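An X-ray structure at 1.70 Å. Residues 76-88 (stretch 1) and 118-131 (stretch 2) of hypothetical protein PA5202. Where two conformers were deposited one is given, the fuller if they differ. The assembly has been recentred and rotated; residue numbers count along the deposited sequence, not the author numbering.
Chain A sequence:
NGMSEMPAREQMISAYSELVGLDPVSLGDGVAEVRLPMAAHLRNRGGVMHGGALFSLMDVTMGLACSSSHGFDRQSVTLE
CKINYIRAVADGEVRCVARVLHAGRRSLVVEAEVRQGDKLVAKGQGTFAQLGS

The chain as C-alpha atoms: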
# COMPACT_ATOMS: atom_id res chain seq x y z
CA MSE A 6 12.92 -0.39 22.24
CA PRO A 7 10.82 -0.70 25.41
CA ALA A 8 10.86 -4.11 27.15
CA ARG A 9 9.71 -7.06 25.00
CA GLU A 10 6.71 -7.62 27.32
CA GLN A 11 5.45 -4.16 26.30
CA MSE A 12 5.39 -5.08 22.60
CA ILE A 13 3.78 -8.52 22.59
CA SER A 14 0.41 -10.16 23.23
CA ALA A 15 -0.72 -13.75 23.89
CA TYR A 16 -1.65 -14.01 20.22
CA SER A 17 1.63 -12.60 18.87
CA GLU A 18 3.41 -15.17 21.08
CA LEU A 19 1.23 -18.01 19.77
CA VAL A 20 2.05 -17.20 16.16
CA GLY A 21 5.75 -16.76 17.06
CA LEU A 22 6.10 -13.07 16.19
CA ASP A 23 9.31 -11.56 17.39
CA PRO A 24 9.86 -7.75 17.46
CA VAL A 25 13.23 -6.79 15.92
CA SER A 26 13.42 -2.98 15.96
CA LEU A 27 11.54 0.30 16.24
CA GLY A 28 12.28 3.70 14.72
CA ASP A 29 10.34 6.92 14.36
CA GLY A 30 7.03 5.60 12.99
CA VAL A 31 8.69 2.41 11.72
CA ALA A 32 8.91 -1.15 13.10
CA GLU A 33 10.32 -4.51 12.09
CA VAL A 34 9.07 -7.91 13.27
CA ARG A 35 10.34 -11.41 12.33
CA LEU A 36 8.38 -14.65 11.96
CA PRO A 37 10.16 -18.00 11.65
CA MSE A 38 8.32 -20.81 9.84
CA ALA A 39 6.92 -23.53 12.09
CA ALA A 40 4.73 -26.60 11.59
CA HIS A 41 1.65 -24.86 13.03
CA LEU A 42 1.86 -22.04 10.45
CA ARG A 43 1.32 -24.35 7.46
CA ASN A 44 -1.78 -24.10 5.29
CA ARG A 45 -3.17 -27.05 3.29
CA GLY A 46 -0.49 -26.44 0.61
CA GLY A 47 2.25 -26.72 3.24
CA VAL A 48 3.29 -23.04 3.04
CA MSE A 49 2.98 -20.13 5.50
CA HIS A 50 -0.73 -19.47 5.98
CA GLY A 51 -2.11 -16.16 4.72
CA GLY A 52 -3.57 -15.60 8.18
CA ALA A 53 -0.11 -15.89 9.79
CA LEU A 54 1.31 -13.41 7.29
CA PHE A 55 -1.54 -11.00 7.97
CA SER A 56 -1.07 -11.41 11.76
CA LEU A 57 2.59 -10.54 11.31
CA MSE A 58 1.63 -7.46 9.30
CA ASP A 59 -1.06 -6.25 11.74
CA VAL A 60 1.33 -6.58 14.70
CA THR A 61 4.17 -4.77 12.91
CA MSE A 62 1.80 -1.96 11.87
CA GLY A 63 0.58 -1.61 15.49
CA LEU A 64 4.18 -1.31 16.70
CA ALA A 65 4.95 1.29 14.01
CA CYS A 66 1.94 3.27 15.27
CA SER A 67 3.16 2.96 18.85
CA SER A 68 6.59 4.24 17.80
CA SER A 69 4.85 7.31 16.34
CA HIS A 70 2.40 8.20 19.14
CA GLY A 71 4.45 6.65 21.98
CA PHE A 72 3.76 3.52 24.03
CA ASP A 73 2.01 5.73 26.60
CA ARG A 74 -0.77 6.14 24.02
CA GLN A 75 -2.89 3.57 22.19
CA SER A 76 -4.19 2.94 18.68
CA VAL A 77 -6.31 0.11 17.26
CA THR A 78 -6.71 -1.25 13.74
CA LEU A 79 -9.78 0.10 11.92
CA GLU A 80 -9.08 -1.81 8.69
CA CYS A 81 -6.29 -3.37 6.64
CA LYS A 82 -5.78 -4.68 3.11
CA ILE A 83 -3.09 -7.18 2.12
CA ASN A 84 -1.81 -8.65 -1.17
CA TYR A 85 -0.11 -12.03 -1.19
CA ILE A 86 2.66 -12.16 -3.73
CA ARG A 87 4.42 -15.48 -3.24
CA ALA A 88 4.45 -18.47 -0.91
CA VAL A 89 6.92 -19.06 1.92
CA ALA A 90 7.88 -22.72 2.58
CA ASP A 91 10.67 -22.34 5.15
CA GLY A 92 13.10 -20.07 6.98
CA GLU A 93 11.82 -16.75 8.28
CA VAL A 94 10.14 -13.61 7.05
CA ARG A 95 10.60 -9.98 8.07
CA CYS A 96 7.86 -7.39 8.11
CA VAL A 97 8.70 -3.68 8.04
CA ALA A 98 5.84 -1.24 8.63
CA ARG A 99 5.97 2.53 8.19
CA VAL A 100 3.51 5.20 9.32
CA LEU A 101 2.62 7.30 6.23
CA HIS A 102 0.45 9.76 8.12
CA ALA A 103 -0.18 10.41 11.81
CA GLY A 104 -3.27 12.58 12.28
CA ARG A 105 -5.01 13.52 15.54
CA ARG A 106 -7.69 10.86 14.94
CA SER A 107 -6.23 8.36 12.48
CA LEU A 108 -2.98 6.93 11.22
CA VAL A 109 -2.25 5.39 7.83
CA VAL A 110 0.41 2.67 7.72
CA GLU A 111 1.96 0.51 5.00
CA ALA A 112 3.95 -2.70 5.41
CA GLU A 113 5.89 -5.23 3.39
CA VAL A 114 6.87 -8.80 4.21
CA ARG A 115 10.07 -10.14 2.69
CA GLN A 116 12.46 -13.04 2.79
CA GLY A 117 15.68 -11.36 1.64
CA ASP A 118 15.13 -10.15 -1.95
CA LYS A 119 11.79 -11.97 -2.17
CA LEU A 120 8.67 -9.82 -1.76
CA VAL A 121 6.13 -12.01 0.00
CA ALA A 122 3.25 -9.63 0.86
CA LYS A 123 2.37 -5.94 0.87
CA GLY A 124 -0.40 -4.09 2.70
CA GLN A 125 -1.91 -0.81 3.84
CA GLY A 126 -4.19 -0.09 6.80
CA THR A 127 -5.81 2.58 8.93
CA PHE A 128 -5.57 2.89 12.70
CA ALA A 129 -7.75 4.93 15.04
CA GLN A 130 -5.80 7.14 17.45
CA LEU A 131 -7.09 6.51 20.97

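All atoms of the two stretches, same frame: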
# COMPACT_ATOMS: atom_id res chain seq x y z
N SER A 76 -3.43 2.91 19.93
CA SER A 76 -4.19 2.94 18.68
C SER A 76 -4.69 1.53 18.42
O SER A 76 -4.13 0.56 18.95
CB SER A 76 -3.32 3.43 17.51
OG SER A 76 -2.09 2.71 17.46
N VAL A 77 -5.75 1.41 17.62
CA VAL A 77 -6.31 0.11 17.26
C VAL A 77 -6.58 0.08 15.76
O VAL A 77 -6.87 1.13 15.16
CB VAL A 77 -7.62 -0.21 18.03
CG1 VAL A 77 -7.35 -0.29 19.54
CG2 VAL A 77 -8.71 0.83 17.74
N THR A 78 -6.47 -1.10 15.16
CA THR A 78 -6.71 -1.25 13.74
C THR A 78 -8.19 -0.98 13.40
O THR A 78 -9.09 -1.61 13.99
CB THR A 78 -6.35 -2.67 13.26
OG1 THR A 78 -5.12 -3.09 13.87
CG2 THR A 78 -6.24 -2.72 11.74
N LEU A 79 -8.44 -0.04 12.48
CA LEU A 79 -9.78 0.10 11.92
C LEU A 79 -9.98 -0.88 10.76
O LEU A 79 -11.02 -1.52 10.64
CB LEU A 79 -10.05 1.52 11.40
CG LEU A 79 -10.32 2.66 12.37
CD1 LEU A 79 -10.48 3.93 11.57
CD2 LEU A 79 -11.58 2.36 13.20
N GLU A 80 -8.98 -0.96 9.88
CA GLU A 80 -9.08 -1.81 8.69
C GLU A 80 -7.70 -2.05 8.13
O GLU A 80 -6.78 -1.30 8.41
CB GLU A 80 -9.98 -1.16 7.61
CG GLU A 80 -9.45 0.18 7.03
CD GLU A 80 -8.43 -0.01 5.90
OE1 GLU A 80 -8.56 -0.99 5.13
OE2 GLU A 80 -7.49 0.81 5.79
N CYS A 81 -7.56 -3.09 7.31
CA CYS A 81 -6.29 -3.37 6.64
C CYS A 81 -6.57 -4.15 5.38
O CYS A 81 -7.55 -4.89 5.30
CB CYS A 81 -5.38 -4.20 7.56
SG CYS A 81 -3.69 -4.30 6.96
N LYS A 82 -5.67 -4.00 4.40
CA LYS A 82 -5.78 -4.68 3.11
C LYS A 82 -4.41 -5.24 2.80
O LYS A 82 -3.43 -4.52 2.93
CB LYS A 82 -6.18 -3.67 2.03
CG LYS A 82 -6.33 -4.26 0.61
CD LYS A 82 -5.11 -3.97 -0.27
CE LYS A 82 -5.49 -4.04 -1.76
NZ LYS A 82 -5.64 -5.42 -2.23
N ILE A 83 -4.36 -6.50 2.38
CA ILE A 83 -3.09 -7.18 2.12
C ILE A 83 -3.13 -7.83 0.74
O ILE A 83 -4.19 -8.33 0.32
CB ILE A 83 -2.82 -8.28 3.22
CG1 ILE A 83 -1.44 -8.91 3.06
CG2 ILE A 83 -3.92 -9.39 3.24
CD1 ILE A 83 -1.00 -9.71 4.27
N ASN A 84 -2.00 -7.84 0.03
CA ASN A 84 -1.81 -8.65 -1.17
C ASN A 84 -0.77 -9.70 -0.88
O ASN A 84 0.26 -9.40 -0.29
CB ASN A 84 -1.29 -7.82 -2.34
CG ASN A 84 -2.40 -7.27 -3.18
OD1 ASN A 84 -2.76 -7.84 -4.24
ND2 ASN A 84 -2.98 -6.19 -2.73
N TYR A 85 -1.05 -10.92 -1.32
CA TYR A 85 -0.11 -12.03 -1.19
C TYR A 85 0.60 -12.22 -2.51
O TYR A 85 -0.05 -12.41 -3.55
CB TYR A 85 -0.87 -13.30 -0.82
CG TYR A 85 -1.56 -13.17 0.51
CD1 TYR A 85 -0.83 -13.26 1.70
CD2 TYR A 85 -2.94 -12.95 0.58
CE1 TYR A 85 -1.46 -13.12 2.94
CE2 TYR A 85 -3.58 -12.82 1.83
CZ TYR A 85 -2.83 -12.90 3.00
OH TYR A 85 -3.46 -12.79 4.22
N ILE A 86 1.92 -12.19 -2.47
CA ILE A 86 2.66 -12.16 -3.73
C ILE A 86 3.29 -13.51 -4.03
O ILE A 86 3.16 -14.03 -5.16
CB ILE A 86 3.66 -10.99 -3.75
CG1 ILE A 86 2.86 -9.69 -3.93
CG2 ILE A 86 4.71 -11.18 -4.87
CD1 ILE A 86 3.54 -8.45 -3.46
N ARG A 87 3.98 -14.09 -3.06
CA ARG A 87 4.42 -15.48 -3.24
C ARG A 87 4.48 -16.25 -1.94
O ARG A 87 4.50 -15.64 -0.87
CB ARG A 87 5.77 -15.53 -3.92
CG ARG A 87 6.89 -14.83 -3.15
CD ARG A 87 8.17 -14.97 -3.96
NE ARG A 87 8.64 -16.36 -3.94
CZ ARG A 87 9.84 -16.77 -4.35
NH1 ARG A 87 10.74 -15.91 -4.83
NH2 ARG A 87 10.15 -18.06 -4.24
N ALA A 88 4.54 -17.57 -2.06
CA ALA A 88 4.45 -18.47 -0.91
C ALA A 88 5.79 -18.60 -0.21
O ALA A 88 6.86 -18.55 -0.86
CB ALA A 88 3.98 -19.86 -1.35
N ASP A 118 15.57 -10.84 -0.73
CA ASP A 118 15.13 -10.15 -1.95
C ASP A 118 13.85 -10.74 -2.56
O ASP A 118 13.55 -10.55 -3.74
CB ASP A 118 16.26 -10.13 -3.00
CG ASP A 118 16.46 -11.48 -3.71
OD1 ASP A 118 16.09 -12.52 -3.15
OD2 ASP A 118 17.00 -11.49 -4.84
N LYS A 119 13.09 -11.47 -1.74
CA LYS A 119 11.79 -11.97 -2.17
C LYS A 119 10.68 -11.17 -1.50
O LYS A 119 10.56 -11.17 -0.27
CB LYS A 119 11.64 -13.46 -1.85
CG LYS A 119 12.83 -14.33 -2.28
CD LYS A 119 12.63 -15.72 -1.72
CE LYS A 119 13.95 -16.46 -1.58
NZ LYS A 119 13.82 -17.51 -0.53
N LEU A 120 9.86 -10.48 -2.30
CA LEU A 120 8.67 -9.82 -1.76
C LEU A 120 7.57 -10.84 -1.58
O LEU A 120 7.14 -11.49 -2.55
CB LEU A 120 8.21 -8.67 -2.67
CG LEU A 120 6.98 -7.89 -2.19
CD1 LEU A 120 7.20 -7.22 -0.85
CD2 LEU A 120 6.57 -6.83 -3.25
N VAL A 121 7.13 -11.00 -0.34
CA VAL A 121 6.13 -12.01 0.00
C VAL A 121 4.72 -11.42 0.07
O VAL A 121 3.75 -12.02 -0.43
CB VAL A 121 6.49 -12.71 1.35
CG1 VAL A 121 5.33 -13.58 1.86
CG2 VAL A 121 7.77 -13.55 1.16
N ALA A 122 4.58 -10.26 0.72
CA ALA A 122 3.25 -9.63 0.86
C ALA A 122 3.40 -8.13 1.03
O ALA A 122 4.47 -7.65 1.40
CB ALA A 122 2.48 -10.24 2.04
N LYS A 123 2.34 -7.39 0.74
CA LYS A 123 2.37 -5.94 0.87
C LYS A 123 0.99 -5.54 1.35
O LYS A 123 -0.02 -6.14 0.93
CB LYS A 123 2.64 -5.28 -0.49
CG LYS A 123 2.73 -3.74 -0.42
CD LYS A 123 4.13 -3.31 0.04
CE LYS A 123 4.13 -2.01 0.85
NZ LYS A 123 4.00 -0.81 0.03
N GLY A 124 0.92 -4.56 2.25
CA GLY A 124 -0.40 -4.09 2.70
C GLY A 124 -0.43 -2.65 3.16
O GLY A 124 0.61 -2.00 3.27
N GLN A 125 -1.65 -2.19 3.46
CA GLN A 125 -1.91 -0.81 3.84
C GLN A 125 -3.12 -0.86 4.75
O GLN A 125 -4.07 -1.59 4.46
CB GLN A 125 -2.25 -0.01 2.58
CG GLN A 125 -2.44 1.47 2.77
CD GLN A 125 -2.75 2.17 1.45
OE1 GLN A 125 -3.78 2.85 1.31
NE2 GLN A 125 -1.88 1.97 0.46
N GLY A 126 -3.07 -0.11 5.84
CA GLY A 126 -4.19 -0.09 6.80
C GLY A 126 -4.36 1.24 7.50
O GLY A 126 -3.53 2.16 7.34
N THR A 127 -5.43 1.34 8.29
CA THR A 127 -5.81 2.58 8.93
C THR A 127 -6.02 2.23 10.38
O THR A 127 -6.69 1.24 10.71
CB THR A 127 -7.11 3.13 8.33
OG1 THR A 127 -7.05 3.04 6.91
CG2 THR A 127 -7.35 4.61 8.76
N PHE A 128 -5.44 3.05 11.25
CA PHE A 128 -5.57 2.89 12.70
C PHE A 128 -6.32 4.08 13.28
O PHE A 128 -6.25 5.20 12.76
CB PHE A 128 -4.17 2.77 13.32
CG PHE A 128 -3.57 1.40 13.21
CD1 PHE A 128 -3.41 0.61 14.34
CD2 PHE A 128 -3.20 0.88 11.97
CE1 PHE A 128 -2.86 -0.67 14.25
CE2 PHE A 128 -2.66 -0.42 11.86
CZ PHE A 128 -2.49 -1.19 13.00
N ALA A 129 -7.06 3.84 14.37
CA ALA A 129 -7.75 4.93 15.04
C ALA A 129 -6.88 5.32 16.23
O ALA A 129 -6.42 4.45 16.99
CB ALA A 129 -9.13 4.49 15.50
N GLN A 130 -6.58 6.61 16.33
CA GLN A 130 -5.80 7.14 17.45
C GLN A 130 -6.70 7.22 18.67
O GLN A 130 -7.71 7.91 18.65
CB GLN A 130 -5.24 8.53 17.09
CG GLN A 130 -4.38 9.17 18.19
CD GLN A 130 -3.09 8.40 18.43
OE1 GLN A 130 -2.23 8.35 17.56
NE2 GLN A 130 -2.96 7.80 19.62
N LEU A 131 -6.34 6.47 19.72
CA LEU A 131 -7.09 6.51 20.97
C LEU A 131 -6.46 7.52 21.92
O LEU A 131 -5.39 8.07 21.63
CB LEU A 131 -7.19 5.13 21.62
CG LEU A 131 -7.83 4.02 20.77
CD1 LEU A 131 -7.92 2.72 21.56
CD2 LEU A 131 -9.21 4.43 20.24

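Strands 76-85 and 119-130 lie side by side as antiparallel neighbours in a sheet, their N-to-C directions 143° apart, and the two stretches together bury 1151 Å². Pairs of backbone hydrogen bonds link V77 with A129, E80 with T127, K82 with Q125 and N84 with K123, at every second residue of stretch 2: A129 N to V77 O (2.8 Å) and V77 N to A129 O (3.2 Å), T127 N to E80 O (3.0 Å) and E80 N to T127 O (3.3 Å), then K82 N to Q125 O (2.9 Å) and N84 N to K123 O (2.8 Å), each with its reciprocal bond. In stretch 1 the first step is three residues, because a beta bulge between T78 and E80 shifts the register by one. There T127 O accepts from L79 N (2.8 Å) as well as from E80 N, so one carbonyl serves two successive amides.

R87 covers the most surface, 85 Å², although it lies beyond the strand. At this end V121 O likewise receives two amides, I86 N at 2.7 Å and R87 N, a weak bond at 3.4 Å. The R87 side chain extends so that K119 CD lies over one face of its guanidinium, 3.6 Å from NH1; the lysine contributes its aliphatic portion here. Alongside, I86 CD1 meets L120 CD2 at 3.4 Å in an apolar contact.

F128, covering 77 Å², packs its ring against the strand near the bulge. T78 CA sits over the ring face, 4.0 Å from the F128 ring centroid and 16° off the normal, a CH-pi contact, while T78 OG1 approaches F128 CE1 to 3.3 Å.

S76, at 74 Å², pairs with Q130 without direct backbone hydrogen bonds; its CA instead makes a CH...O contact with A129 O at 3.2 Å. On the face carrying E80 and T127, T127 OG1 donates a short 2.5 Å hydrogen bond to E80 OE2. G124 and G126 permit close backbone approach: C81 CA and G126 CA are 3.9 Å apart, and a CB on G126 would clash with E80 O.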